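Long-range contacts in germination protein (Bacillus megaterium, PDB 6O59), which probably serves in nutrient sensing at the start of spore germination, as the N-terminal domain of the A subunit of the GerK3 germinant receptor: residues S25-R30 with A43-E48; S107-L112 with S122-G127; D168-S173 with L186-G191; E48-N53 with N156-R161. One frame throughout, in Å; residues are numbered along the deposited sequence. Where two conformers were deposited one is given.

Interaction 1 (S25-R30 with A43-E48); sequences SDIVIR and AIVYIE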
loop_
_atom_site.group_PDB
_atom_site.type_symbol
_atom_site.label_atom_id
_atom_site.label_comp_id
_atom_site.label_asym_id
_atom_site.label_seq_id
_atom_site.Cartn_x
_atom_site.Cartn_y
_atom_site.Cartn_z
ATOM N N SER A 25 -3.472 3.608 -2.405
ATOM C CA SER A 25 -2.845 4.912 -2.207
ATOM C C SER A 25 -1.405 4.865 -1.683
ATOM O O SER A 25 -0.697 5.851 -1.882
ATOM C CB SER A 25 -3.698 5.789 -1.300
ATOM O OG SER A 25 -4.007 5.180 -0.056
ATOM N N ASP A 26 -0.952 3.746 -1.072
ATOM C CA ASP A 26 0.396 3.667 -0.505
ATOM C C ASP A 26 1.393 2.968 -1.416
ATOM O O ASP A 26 2.559 2.817 -1.049
ATOM C CB ASP A 26 0.366 2.985 0.869
ATOM C CG ASP A 26 -0.116 1.546 0.920
ATOM O OD1 ASP A 26 -0.765 1.098 -0.046
ATOM O OD2 ASP A 26 0.139 0.878 1.941
ATOM N N ILE A 27 0.956 2.560 -2.605
ATOM C CA ILE A 27 1.862 1.931 -3.552
ATOM C C ILE A 27 2.468 3.035 -4.426
ATOM O O ILE A 27 1.755 3.726 -5.160
ATOM C CB ILE A 27 1.154 0.809 -4.325
ATOM C CG1 ILE A 27 0.914 -0.374 -3.358
ATOM C CG2 ILE A 27 1.998 0.368 -5.542
ATOM C CD1 ILE A 27 -0.144 -1.181 -3.665
ATOM N N VAL A 28 3.791 3.233 -4.281
ATOM C CA VAL A 28 4.563 4.279 -4.970
ATOM C C VAL A 28 5.252 3.736 -6.230
ATOM O O VAL A 28 5.921 2.701 -6.184
ATOM C CB VAL A 28 5.605 4.942 -4.025
ATOM C CG1 VAL A 28 6.331 6.081 -4.714
ATOM C CG2 VAL A 28 4.957 5.435 -2.751
ATOM N N ILE A 29 5.090 4.482 -7.340
ATOM C CA ILE A 29 5.708 4.248 -8.640
ATOM C C ILE A 29 6.592 5.462 -8.947
ATOM O O ILE A 29 6.083 6.572 -9.122
ATOM C CB ILE A 29 4.672 3.966 -9.767
ATOM C CG1 ILE A 29 3.883 2.672 -9.471
ATOM C CG2 ILE A 29 5.370 3.904 -11.149
ATOM C CD1 ILE A 29 2.663 2.378 -10.332
ATOM N N ARG A 30 7.912 5.254 -8.985
ATOM C CA ARG A 30 8.864 6.305 -9.324
ATOM C C ARG A 30 9.397 6.048 -10.723
ATOM O O ARG A 30 10.116 5.074 -10.946
ATOM C CB ARG A 30 10.017 6.395 -8.305
ATOM C CG ARG A 30 9.594 6.720 -6.887
ATOM C CD ARG A 30 9.713 8.184 -6.599
ATOM N NE ARG A 30 9.947 8.421 -5.178
ATOM C CZ ARG A 30 9.032 8.876 -4.334
ATOM N NH1 ARG A 30 7.807 9.162 -4.762
ATOM N NH2 ARG A 30 9.337 9.068 -3.058
ATOM N N ALA A 43 11.248 1.881 -13.768
ATOM C CA ALA A 43 10.426 2.299 -12.629
ATOM C C ALA A 43 10.791 1.566 -11.346
ATOM O O ALA A 43 11.158 0.383 -11.393
ATOM C CB ALA A 43 8.943 2.091 -12.928
ATOM N N ILE A 44 10.679 2.288 -10.198
ATOM C CA ILE A 44 10.802 1.741 -8.841
ATOM C C ILE A 44 9.388 1.630 -8.289
ATOM O O ILE A 44 8.646 2.624 -8.288
ATOM C CB ILE A 44 11.719 2.511 -7.851
ATOM C CG1 ILE A 44 12.872 3.247 -8.565
ATOM C CG2 ILE A 44 12.221 1.559 -6.743
ATOM C CD1 ILE A 44 13.715 4.183 -7.670
ATOM N N VAL A 45 9.001 0.428 -7.859
ATOM C CA VAL A 45 7.676 0.195 -7.285
ATOM C C VAL A 45 7.872 -0.328 -5.871
ATOM O O VAL A 45 8.530 -1.356 -5.688
ATOM C CB VAL A 45 6.762 -0.749 -8.133
ATOM C CG1 VAL A 45 5.362 -0.840 -7.527
ATOM C CG2 VAL A 45 6.673 -0.299 -9.587
ATOM N N TYR A 46 7.288 0.363 -4.876
ATOM C CA TYR A 46 7.379 -0.037 -3.475
ATOM C C TYR A 46 6.167 0.442 -2.656
ATOM O O TYR A 46 5.531 1.432 -3.023
ATOM C CB TYR A 46 8.695 0.490 -2.854
ATOM C CG TYR A 46 8.803 1.997 -2.768
ATOM C CD1 TYR A 46 9.253 2.747 -3.855
ATOM C CD2 TYR A 46 8.487 2.672 -1.593
ATOM C CE1 TYR A 46 9.350 4.137 -3.780
ATOM C CE2 TYR A 46 8.567 4.061 -1.511
ATOM C CZ TYR A 46 9.007 4.790 -2.605
ATOM O OH TYR A 46 9.109 6.160 -2.508
ATOM N N ILE A 47 5.880 -0.242 -1.523
ATOM C CA ILE A 47 4.820 0.150 -0.576
ATOM C C ILE A 47 5.447 1.093 0.465
ATOM O O ILE A 47 6.386 0.715 1.174
ATOM C CB ILE A 47 4.058 -1.042 0.111
ATOM C CG1 ILE A 47 3.381 -1.974 -0.901
ATOM C CG2 ILE A 47 3.031 -0.542 1.120
ATOM C CD1 ILE A 47 2.954 -3.197 -0.285
ATOM N N GLU A 48 4.890 2.305 0.554
ATOM C CA GLU A 48 5.248 3.374 1.466
ATOM C C GLU A 48 5.273 2.907 2.936
ATOM O O GLU A 48 4.337 2.239 3.410
ATOM C CB GLU A 48 4.199 4.496 1.314
ATOM C CG GLU A 48 4.719 5.875 0.953
ATOM C CD GLU A 48 3.633 6.851 0.523
ATOM O OE1 GLU A 48 2.487 6.739 1.020
ATOM O OE2 GLU A 48 3.932 7.735 -0.316
#
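A43 lies within the inner strand of a β-hairpin, in which strand 40-47 runs antiparallel to strand 27-34, an edge strand of its sheet within the chain. The A43 methyl touches I29 only loosely. I44 pairs with R30 as a hydrogen-bonded pair: its N reaches R30 O in the carbonyl plane on a lone pair, and its O receives R30 N at 2.8 Å. The side chain of I44 leaves toward helix 54-62. V45, buried on the other face, faces I29 in a non-hydrogen-bonded pair; its CG2 lies alongside I29 CG1 at 4.1 Å, and L14 of helix 10-20 covers both residues. Y46 carries the opposite face. With chi1 at 65° its CG sits in the crowded position between backbone N and carbonyl carbon, which lays the ring alongside V28 on the neighbouring strand. V28 CB stands over the ring face 3.9 Å from the centroid, a CH-pi contact, and V28 CG1 approaches the phenol carbon Y46 CZ. The R30 guanidinium, which hydrogen-bonds through NE to Q57, stands nearly perpendicular to the ring, with Y46 OH over one of its faces. I47 aligns its CG1 with I27 CG1 at 3.8 Å, while its CG2 lies by D26 OD2. E48 ends the ladder with a nearly straight bond from its N to D26 O (2.9 Å, 171°), and its side chain crosses V28 at about a right angle. Five backbone bonds thus fix the register, one face being aliphatic and the other mixed; the D26 carboxylate, buried and salt-bridged to R161, probably stays ionised.

Interaction 2 (S107-L112 with S122-G127); sequences SGDSLL and SVSTQG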
loop_
_atom_site.group_PDB
_atom_site.type_symbol
_atom_site.label_atom_id
_atom_site.label_comp_id
_atom_site.label_asym_id
_atom_site.label_seq_id
_atom_site.Cartn_x
_atom_site.Cartn_y
_atom_site.Cartn_z
ATOM N N SER A 107 5.696 -7.762 0.876
ATOM C CA SER A 107 6.610 -8.072 1.969
ATOM C C SER A 107 7.660 -6.948 2.192
ATOM O O SER A 107 8.667 -7.158 2.875
ATOM C CB SER A 107 7.291 -9.410 1.708
ATOM O OG SER A 107 8.215 -9.261 0.649
ATOM N N GLY A 108 7.411 -5.774 1.636
ATOM C CA GLY A 108 8.309 -4.640 1.801
ATOM C C GLY A 108 9.533 -4.590 0.916
ATOM O O GLY A 108 10.495 -3.905 1.268
ATOM N N ASP A 109 9.536 -5.299 -0.232
ATOM C CA ASP A 109 10.680 -5.224 -1.149
ATOM C C ASP A 109 10.487 -4.072 -2.114
ATOM O O ASP A 109 9.380 -3.539 -2.231
ATOM C CB ASP A 109 10.869 -6.534 -1.937
ATOM C CG ASP A 109 11.490 -7.709 -1.203
ATOM O OD1 ASP A 109 11.831 -7.559 -0.011
ATOM O OD2 ASP A 109 11.637 -8.776 -1.822
ATOM N N SER A 110 11.547 -3.677 -2.806
ATOM C CA SER A 110 11.432 -2.664 -3.854
ATOM C C SER A 110 11.599 -3.360 -5.186
ATOM O O SER A 110 12.493 -4.204 -5.344
ATOM C CB SER A 110 12.452 -1.547 -3.681
ATOM O OG SER A 110 12.276 -0.974 -2.402
ATOM N N LEU A 111 10.681 -3.082 -6.104
ATOM C CA LEU A 111 10.730 -3.676 -7.425
ATOM C C LEU A 111 11.410 -2.733 -8.380
ATOM O O LEU A 111 11.208 -1.518 -8.303
ATOM C CB LEU A 111 9.326 -4.044 -7.967
ATOM C CG LEU A 111 8.365 -4.842 -7.071
ATOM C CD1 LEU A 111 7.043 -5.012 -7.749
ATOM C CD2 LEU A 111 8.921 -6.188 -6.692
ATOM N N LEU A 112 12.226 -3.288 -9.273
ATOM C CA LEU A 112 12.847 -2.521 -10.338
ATOM C C LEU A 112 12.367 -3.125 -11.668
ATOM O O LEU A 112 12.630 -4.292 -11.962
ATOM C CB LEU A 112 14.382 -2.464 -10.224
ATOM C CG LEU A 112 15.100 -1.857 -11.438
ATOM C CD1 LEU A 112 14.831 -0.381 -11.572
ATOM C CD2 LEU A 112 16.571 -2.129 -11.393
ATOM N N SER A 122 13.855 -7.710 -7.431
ATOM C CA SER A 122 13.434 -7.421 -6.051
ATOM C C SER A 122 14.627 -7.192 -5.122
ATOM O O SER A 122 15.573 -7.986 -5.120
ATOM C CB SER A 122 12.585 -8.566 -5.491
ATOM O OG SER A 122 11.338 -8.725 -6.150
ATOM N N VAL A 123 14.561 -6.156 -4.293
ATOM C CA VAL A 123 15.636 -5.903 -3.337
ATOM C C VAL A 123 15.025 -5.726 -1.934
ATOM O O VAL A 123 14.007 -5.049 -1.784
ATOM C CB VAL A 123 16.581 -4.735 -3.756
ATOM C CG1 VAL A 123 15.827 -3.454 -4.114
ATOM C CG2 VAL A 123 17.666 -4.481 -2.721
ATOM N N SER A 124 15.634 -6.380 -0.930
ATOM C CA SER A 124 15.219 -6.328 0.463
ATOM C C SER A 124 16.234 -5.566 1.330
ATOM O O SER A 124 17.431 -5.812 1.217
ATOM C CB SER A 124 15.036 -7.742 0.998
ATOM O OG SER A 124 14.550 -7.708 2.331
ATOM N N THR A 125 15.746 -4.685 2.230
ATOM C CA THR A 125 16.569 -3.890 3.161
ATOM C C THR A 125 16.405 -4.395 4.646
ATOM O O THR A 125 17.148 -3.944 5.533
ATOM C CB THR A 125 16.268 -2.386 2.994
ATOM O OG1 THR A 125 16.400 -2.035 1.609
ATOM C CG2 THR A 125 17.225 -1.504 3.801
ATOM N N GLN A 126 15.490 -5.368 4.898
ATOM C CA GLN A 126 15.292 -5.963 6.234
ATOM C C GLN A 126 16.047 -7.343 6.364
ATOM O O GLN A 126 16.580 -7.858 5.365
ATOM C CB GLN A 126 13.780 -6.088 6.593
ATOM C CG GLN A 126 12.934 -7.081 5.753
ATOM C CD GLN A 126 11.694 -7.650 6.451
ATOM O OE1 GLN A 126 10.952 -8.463 5.877
ATOM N NE2 GLN A 126 11.436 -7.259 7.700
ATOM N N GLY A 127 16.099 -7.884 7.598
ATOM C CA GLY A 127 16.762 -9.152 7.922
ATOM C C GLY A 127 16.057 -10.078 8.910
ATOM O O GLY A 127 16.578 -11.158 9.223
#
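A β-hairpin formed by strands 110-114 and 120-124 supplies this contact, at its open end where the chain enters from helix 98-106. That helix closes in a Schellman motif with G108 at the C-prime position: D109 N returns to S104 O and G108 N to L105 O, and the positive phi of G108 turns the chain into the strand. S110 and V123 form the antiparallel hydrogen-bonded pair. S110 N donates to V123 O at 3.0 Å, and V123 N returns a bond of equal length to S110 O, both in the plane of the accepting carbonyl. On their shared face V123 CG1, held between backbone N and carbonyl carbon (chi1 51°), lies 3.9 Å from S110 CB, while S110 OG turns to N53. L111 and S122 follow as a non-hydrogen-bonded pair on the opposite face. There L111 CD2 reaches S122 OG at 3.5 Å, a contact of methyl with hydroxyl, and the hydroxyl bonds to S104 OG, tying the hairpin to the helix. D109 spreads its carboxylate across the neighbouring strand beside two serines, with OD2 3.8 Å from S122 CB and OD1 3.4 Å from S124 CB.

Interaction 3 (D168-S173 with L186-G191); sequences DLWLES and LMYIHG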
loop_
_atom_site.group_PDB
_atom_site.type_symbol
_atom_site.label_atom_id
_atom_site.label_comp_id
_atom_site.label_asym_id
_atom_site.label_seq_id
_atom_site.Cartn_x
_atom_site.Cartn_y
_atom_site.Cartn_z
ATOM N N ASP A 168 -4.606 -8.023 -2.208
ATOM C CA ASP A 168 -6.064 -7.881 -2.189
ATOM C C ASP A 168 -6.508 -6.858 -1.133
ATOM O O ASP A 168 -7.670 -6.428 -1.149
ATOM C CB ASP A 168 -6.759 -9.236 -1.990
ATOM C CG ASP A 168 -6.787 -10.115 -3.229
ATOM O OD1 ASP A 168 -6.494 -9.596 -4.333
ATOM O OD2 ASP A 168 -7.123 -11.322 -3.098
ATOM N N LEU A 169 -5.572 -6.422 -0.255
ATOM C CA LEU A 169 -5.850 -5.362 0.712
ATOM C C LEU A 169 -5.816 -4.042 -0.051
ATOM O O LEU A 169 -4.757 -3.599 -0.514
ATOM C CB LEU A 169 -4.883 -5.366 1.906
ATOM C CG LEU A 169 -5.079 -4.250 2.953
ATOM C CD1 LEU A 169 -6.514 -4.193 3.470
ATOM C CD2 LEU A 169 -4.123 -4.437 4.106
ATOM N N TRP A 170 -7.011 -3.487 -0.276
ATOM C CA TRP A 170 -7.165 -2.271 -1.053
ATOM C C TRP A 170 -7.430 -1.066 -0.136
ATOM O O TRP A 170 -8.251 -1.142 0.780
ATOM C CB TRP A 170 -8.266 -2.459 -2.099
ATOM C CG TRP A 170 -7.899 -3.409 -3.207
ATOM C CD1 TRP A 170 -6.752 -4.140 -3.324
ATOM C CD2 TRP A 170 -8.701 -3.744 -4.346
ATOM N NE1 TRP A 170 -6.793 -4.911 -4.460
ATOM C CE2 TRP A 170 -7.979 -4.689 -5.108
ATOM C CE3 TRP A 170 -9.962 -3.323 -4.812
ATOM C CZ2 TRP A 170 -8.459 -5.202 -6.320
ATOM C CZ3 TRP A 170 -10.447 -3.849 -6.005
ATOM C CH2 TRP A 170 -9.702 -4.780 -6.741
ATOM N N LEU A 171 -6.624 0.022 -0.331
ATOM C CA LEU A 171 -6.626 1.293 0.421
ATOM C C LEU A 171 -7.145 2.439 -0.458
ATOM O O LEU A 171 -6.625 2.637 -1.552
ATOM C CB LEU A 171 -5.209 1.624 0.933
ATOM C CG LEU A 171 -4.693 0.947 2.228
ATOM C CD1 LEU A 171 -4.567 -0.560 2.103
ATOM C CD2 LEU A 171 -3.325 1.463 2.572
ATOM N N GLU A 172 -8.177 3.172 0.012
ATOM C CA GLU A 172 -8.904 4.233 -0.676
ATOM C C GLU A 172 -8.821 5.491 0.169
ATOM O O GLU A 172 -9.333 5.516 1.292
ATOM C CB GLU A 172 -10.367 3.789 -0.892
ATOM C CG GLU A 172 -11.107 4.563 -1.955
ATOM C CD GLU A 172 -12.598 4.286 -2.011
ATOM O OE1 GLU A 172 -12.998 3.104 -1.877
ATOM O OE2 GLU A 172 -13.368 5.256 -2.193
ATOM N N SER A 173 -8.117 6.499 -0.339
ATOM C CA SER A 173 -7.960 7.787 0.326
ATOM C C SER A 173 -9.066 8.734 -0.087
ATOM O O SER A 173 -9.472 8.748 -1.249
ATOM C CB SER A 173 -6.598 8.389 0.023
ATOM O OG SER A 173 -5.619 7.630 0.716
ATOM N N LEU A 186 -9.574 4.509 3.869
ATOM C CA LEU A 186 -10.471 3.362 3.989
ATOM C C LEU A 186 -9.732 2.071 3.550
ATOM O O LEU A 186 -9.005 2.097 2.565
ATOM C CB LEU A 186 -11.667 3.652 3.069
ATOM C CG LEU A 186 -12.896 2.749 3.146
ATOM C CD1 LEU A 186 -14.137 3.543 2.890
ATOM C CD2 LEU A 186 -12.828 1.627 2.119
ATOM N N MET A 187 -9.936 0.959 4.262
ATOM C CA MET A 187 -9.332 -0.352 3.996
ATOM C C MET A 187 -10.361 -1.477 3.961
ATOM O O MET A 187 -11.254 -1.513 4.810
ATOM C CB MET A 187 -8.338 -0.701 5.111
ATOM C CG MET A 187 -6.939 -0.406 4.819
ATOM S SD MET A 187 -6.069 -0.929 6.310
ATOM C CE MET A 187 -4.637 0.093 6.206
ATOM N N TYR A 188 -10.164 -2.451 3.059
ATOM C CA TYR A 188 -10.976 -3.663 2.942
ATOM C C TYR A 188 -10.205 -4.688 2.120
ATOM O O TYR A 188 -9.381 -4.297 1.288
ATOM C CB TYR A 188 -12.370 -3.374 2.333
ATOM C CG TYR A 188 -12.340 -2.909 0.892
ATOM C CD1 TYR A 188 -12.126 -1.570 0.569
ATOM C CD2 TYR A 188 -12.549 -3.810 -0.156
ATOM C CE1 TYR A 188 -12.091 -1.140 -0.760
ATOM C CE2 TYR A 188 -12.515 -3.393 -1.487
ATOM C CZ TYR A 188 -12.290 -2.058 -1.786
ATOM O OH TYR A 188 -12.263 -1.664 -3.105
ATOM N N ILE A 189 -10.466 -5.998 2.344
ATOM C CA ILE A 189 -9.807 -7.024 1.551
ATOM C C ILE A 189 -10.775 -7.403 0.441
ATOM O O ILE A 189 -11.819 -8.029 0.692
ATOM C CB ILE A 189 -9.269 -8.269 2.336
ATOM C CG1 ILE A 189 -8.271 -7.862 3.444
ATOM C CG2 ILE A 189 -8.613 -9.282 1.371
ATOM C CD1 ILE A 189 -7.888 -8.974 4.434
ATOM N N HIS A 190 -10.423 -7.001 -0.786
ATOM C CA HIS A 190 -11.162 -7.305 -2.007
ATOM C C HIS A 190 -11.341 -8.829 -2.151
ATOM O O HIS A 190 -10.365 -9.576 -2.083
ATOM C CB HIS A 190 -10.402 -6.725 -3.206
ATOM C CG HIS A 190 -10.890 -7.241 -4.515
ATOM N ND1 HIS A 190 -12.023 -6.734 -5.102
ATOM C CD2 HIS A 190 -10.399 -8.236 -5.287
ATOM C CE1 HIS A 190 -12.186 -7.423 -6.218
ATOM N NE2 HIS A 190 -11.235 -8.343 -6.368
ATOM N N GLY A 191 -12.577 -9.273 -2.310
ATOM C CA GLY A 191 -12.867 -10.699 -2.440
ATOM C C GLY A 191 -13.309 -11.356 -1.149
ATOM O O GLY A 191 -13.934 -12.420 -1.183
#
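Two sides of one hairpin, strands 169-176 and 182-189, differ sharply in packing. The buried side is aliphatic. L171 CD1 meets M187 CG at 3.6 Å, the two side chains running alongside in the same direction, and M187 CE extends past L171 CG. L169, its CG anti to the backbone N (chi1 178°), carries CD1 over to I189 CG1 at 4.1 Å. Helix 153-163 covers L171 and M187, while L247 of helix 240-248 packs on L169, M187 and I189. The other side is aromatic and more open, with W170, E172 and H190 all partly exposed. H190 lies over the indole of W170 in an offset stack, planes 9° apart and the six-membered-ring centroid 4.0 Å from that of the imidazole; H190 CB adds a CH-pi contact over the same indole face. Y188 comes from a different direction: its CG takes the crowded position between backbone N and carbonyl carbon (chi1 66°), so that its OH meets W170 CE3 at the indole edge, 3.3 Å away and in plane, while W170 CB sits over the phenol ring. E172 OE1 bonds to R202 in a salt bridge. Between the faces runs a ladder of five backbone hydrogen bonds, of which L186 N to E172 O (2.8 Å) is nearly straight, and H190 N to D168 O has its donor above the carbonyl plane. The chemistry is thus divided: aliphatic groups fill the interior, whereas the stack fixes the imidazole flat against the indole, near the D168 carboxylate, which might favour its protonated form.

Interaction 4 (E48-N53 with N156-R161); sequences EGIVDN and NLAMVR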
loop_
_atom_site.group_PDB
_atom_site.type_symbol
_atom_site.label_atom_id
_atom_site.label_comp_id
_atom_site.label_asym_id
_atom_site.label_seq_id
_atom_site.Cartn_x
_atom_site.Cartn_y
_atom_site.Cartn_z
ATOM N N GLU A 48 4.890 2.305 0.554
ATOM C CA GLU A 48 5.248 3.374 1.466
ATOM C C GLU A 48 5.273 2.907 2.936
ATOM O O GLU A 48 4.337 2.239 3.410
ATOM C CB GLU A 48 4.199 4.496 1.314
ATOM C CG GLU A 48 4.719 5.875 0.953
ATOM C CD GLU A 48 3.633 6.851 0.523
ATOM O OE1 GLU A 48 2.487 6.739 1.020
ATOM O OE2 GLU A 48 3.932 7.735 -0.316
ATOM N N GLY A 49 6.350 3.273 3.626
ATOM C CA GLY A 49 6.526 3.061 5.056
ATOM C C GLY A 49 6.890 1.690 5.570
ATOM O O GLY A 49 7.052 1.536 6.782
ATOM N N ILE A 50 7.002 0.682 4.690
ATOM C CA ILE A 50 7.369 -0.674 5.133
ATOM C C ILE A 50 8.709 -1.062 4.489
ATOM O O ILE A 50 9.030 -2.247 4.349
ATOM C CB ILE A 50 6.245 -1.736 4.879
ATOM C CG1 ILE A 50 5.886 -1.871 3.384
ATOM C CG2 ILE A 50 5.020 -1.446 5.741
ATOM C CD1 ILE A 50 5.415 -3.182 3.025
ATOM N N VAL A 51 9.504 -0.048 4.129
ATOM C CA VAL A 51 10.793 -0.231 3.468
ATOM C C VAL A 51 11.744 0.987 3.687
ATOM O O VAL A 51 11.275 2.135 3.768
ATOM C CB VAL A 51 10.545 -0.521 1.941
ATOM C CG1 VAL A 51 9.946 0.673 1.190
ATOM C CG2 VAL A 51 11.790 -1.074 1.247
ATOM N N ASP A 52 13.053 0.694 3.775
ATOM C CA ASP A 52 14.149 1.649 3.885
ATOM C C ASP A 52 14.790 1.695 2.498
ATOM O O ASP A 52 15.658 0.885 2.182
ATOM C CB ASP A 52 15.131 1.221 4.995
ATOM C CG ASP A 52 14.560 1.161 6.404
ATOM O OD1 ASP A 52 13.335 0.932 6.546
ATOM O OD2 ASP A 52 15.343 1.327 7.367
ATOM N N ASN A 53 14.284 2.590 1.640
ATOM C CA ASN A 53 14.664 2.710 0.242
ATOM C C ASN A 53 15.632 3.792 -0.173
ATOM O O ASN A 53 16.113 3.715 -1.309
ATOM C CB ASN A 53 13.374 3.047 -0.486
ATOM C CG ASN A 53 12.862 1.882 -1.181
ATOM O OD1 ASN A 53 11.955 1.961 -1.999
ATOM N ND2 ASN A 53 13.481 0.768 -0.883
ATOM N N ASN A 156 0.055 4.377 10.484
ATOM C CA ASN A 156 -1.014 3.415 10.771
ATOM C C ASN A 156 -1.225 2.415 9.613
ATOM O O ASN A 156 -1.348 1.221 9.871
ATOM C CB ASN A 156 -2.320 4.157 11.087
ATOM C CG ASN A 156 -2.274 4.958 12.371
ATOM O OD1 ASN A 156 -1.379 4.808 13.203
ATOM N ND2 ASN A 156 -3.238 5.849 12.552
ATOM N N LEU A 157 -1.233 2.900 8.355
ATOM C CA LEU A 157 -1.389 2.046 7.167
ATOM C C LEU A 157 -0.259 1.043 7.069
ATOM O O LEU A 157 -0.509 -0.141 6.827
ATOM C CB LEU A 157 -1.441 2.854 5.861
ATOM C CG LEU A 157 -2.433 4.000 5.746
ATOM C CD1 LEU A 157 -2.379 4.595 4.353
ATOM C CD2 LEU A 157 -3.857 3.583 6.188
ATOM N N ALA A 158 0.983 1.531 7.300
ATOM C CA ALA A 158 2.208 0.752 7.289
ATOM C C ALA A 158 2.141 -0.371 8.346
ATOM O O ALA A 158 2.541 -1.502 8.064
ATOM C CB ALA A 158 3.401 1.671 7.529
ATOM N N MET A 159 1.567 -0.075 9.532
ATOM C CA MET A 159 1.424 -1.049 10.612
ATOM C C MET A 159 0.536 -2.212 10.187
ATOM O O MET A 159 0.914 -3.352 10.435
ATOM C CB MET A 159 0.895 -0.385 11.897
ATOM C CG MET A 159 1.922 0.565 12.516
ATOM S SD MET A 159 1.395 1.415 14.016
ATOM C CE MET A 159 1.938 0.266 15.188
ATOM N N VAL A 160 -0.589 -1.939 9.501
ATOM C CA VAL A 160 -1.523 -2.961 9.010
ATOM C C VAL A 160 -0.831 -3.795 7.904
ATOM O O VAL A 160 -0.834 -5.030 7.972
ATOM C CB VAL A 160 -2.866 -2.350 8.513
ATOM C CG1 VAL A 160 -3.768 -3.432 7.926
ATOM C CG2 VAL A 160 -3.589 -1.579 9.621
ATOM N N ARG A 161 -0.212 -3.105 6.918
ATOM C CA ARG A 161 0.546 -3.675 5.792
ATOM C C ARG A 161 1.641 -4.669 6.207
ATOM O O ARG A 161 2.091 -5.469 5.387
ATOM C CB ARG A 161 1.218 -2.544 4.982
ATOM C CG ARG A 161 0.264 -1.795 4.061
ATOM C CD ARG A 161 -0.280 -2.690 2.972
ATOM N NE ARG A 161 -0.706 -1.918 1.820
ATOM C CZ ARG A 161 -1.539 -2.365 0.895
ATOM N NH1 ARG A 161 -2.051 -3.584 0.990
ATOM N NH2 ARG A 161 -1.896 -1.586 -0.116
#
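I50 lays its CG2 methyl over the flank of one helical turn, 3.4 Å from A158 O and 3.9 Å from A158 CB. Its CG1 takes the crowded position between backbone N and carbonyl carbon (chi1 60°), and CG2 falls anti to the carbonyl carbon, so that this branch is the one turned to the helix. The same methyl reaches R161 CB at 4.0 Å, one turn further along, and so lies against both residues. From the other side of the contact A158 directs its own methyl at the loop, where the nearest atom is G49 O at 3.7 Å. G49 has a positive phi of 77°, and its CA comes within 5.4 Å of A158 CA, with no side chain between the loop backbone and the A158 methyl. The contact joins the loop that follows strand 40-47 to helix 153-163, which in turn packs on the sheet containing strands 182-189 and 252-256, and it therefore bridges the two halves of the domain. R161 starts toward the loop but bends about CB–CG (chi2 -65°) and leads its guanidinium away to the salt bridge with D26 and to the carbonyl of L169. No hydrogen bond crosses between 48-53 and 156-161. Methyl groups meet one another and backbone carbonyl oxygens here, a modest 161 Å² in all, so the approach depends on shape, and the polar tie between the same regions is made by the R161 guanidinium.

Interactions 1 and 2 lie in one five-stranded antiparallel sheet, where strands 40-47 and 110-114 are neighbours joined by backbone bonds; interaction 3 is the first hairpin of a second sheet with the same 1-2-4-5-3 strand order. Interaction 3 is the most buried, interactions 1 and 2 are mixed, and interaction 4 is a small patch between loop and helix without hydrogen bonds. The R161 guanidinium of interaction 4 reaches D26 of interaction 1 and the L169 carbonyl of interaction 3, while S25 OG meets S173 OG, so the sheets are linked by polar side chains. Interactions 2 and 3 do not touch, their nearest atoms lying about 11 Å apart.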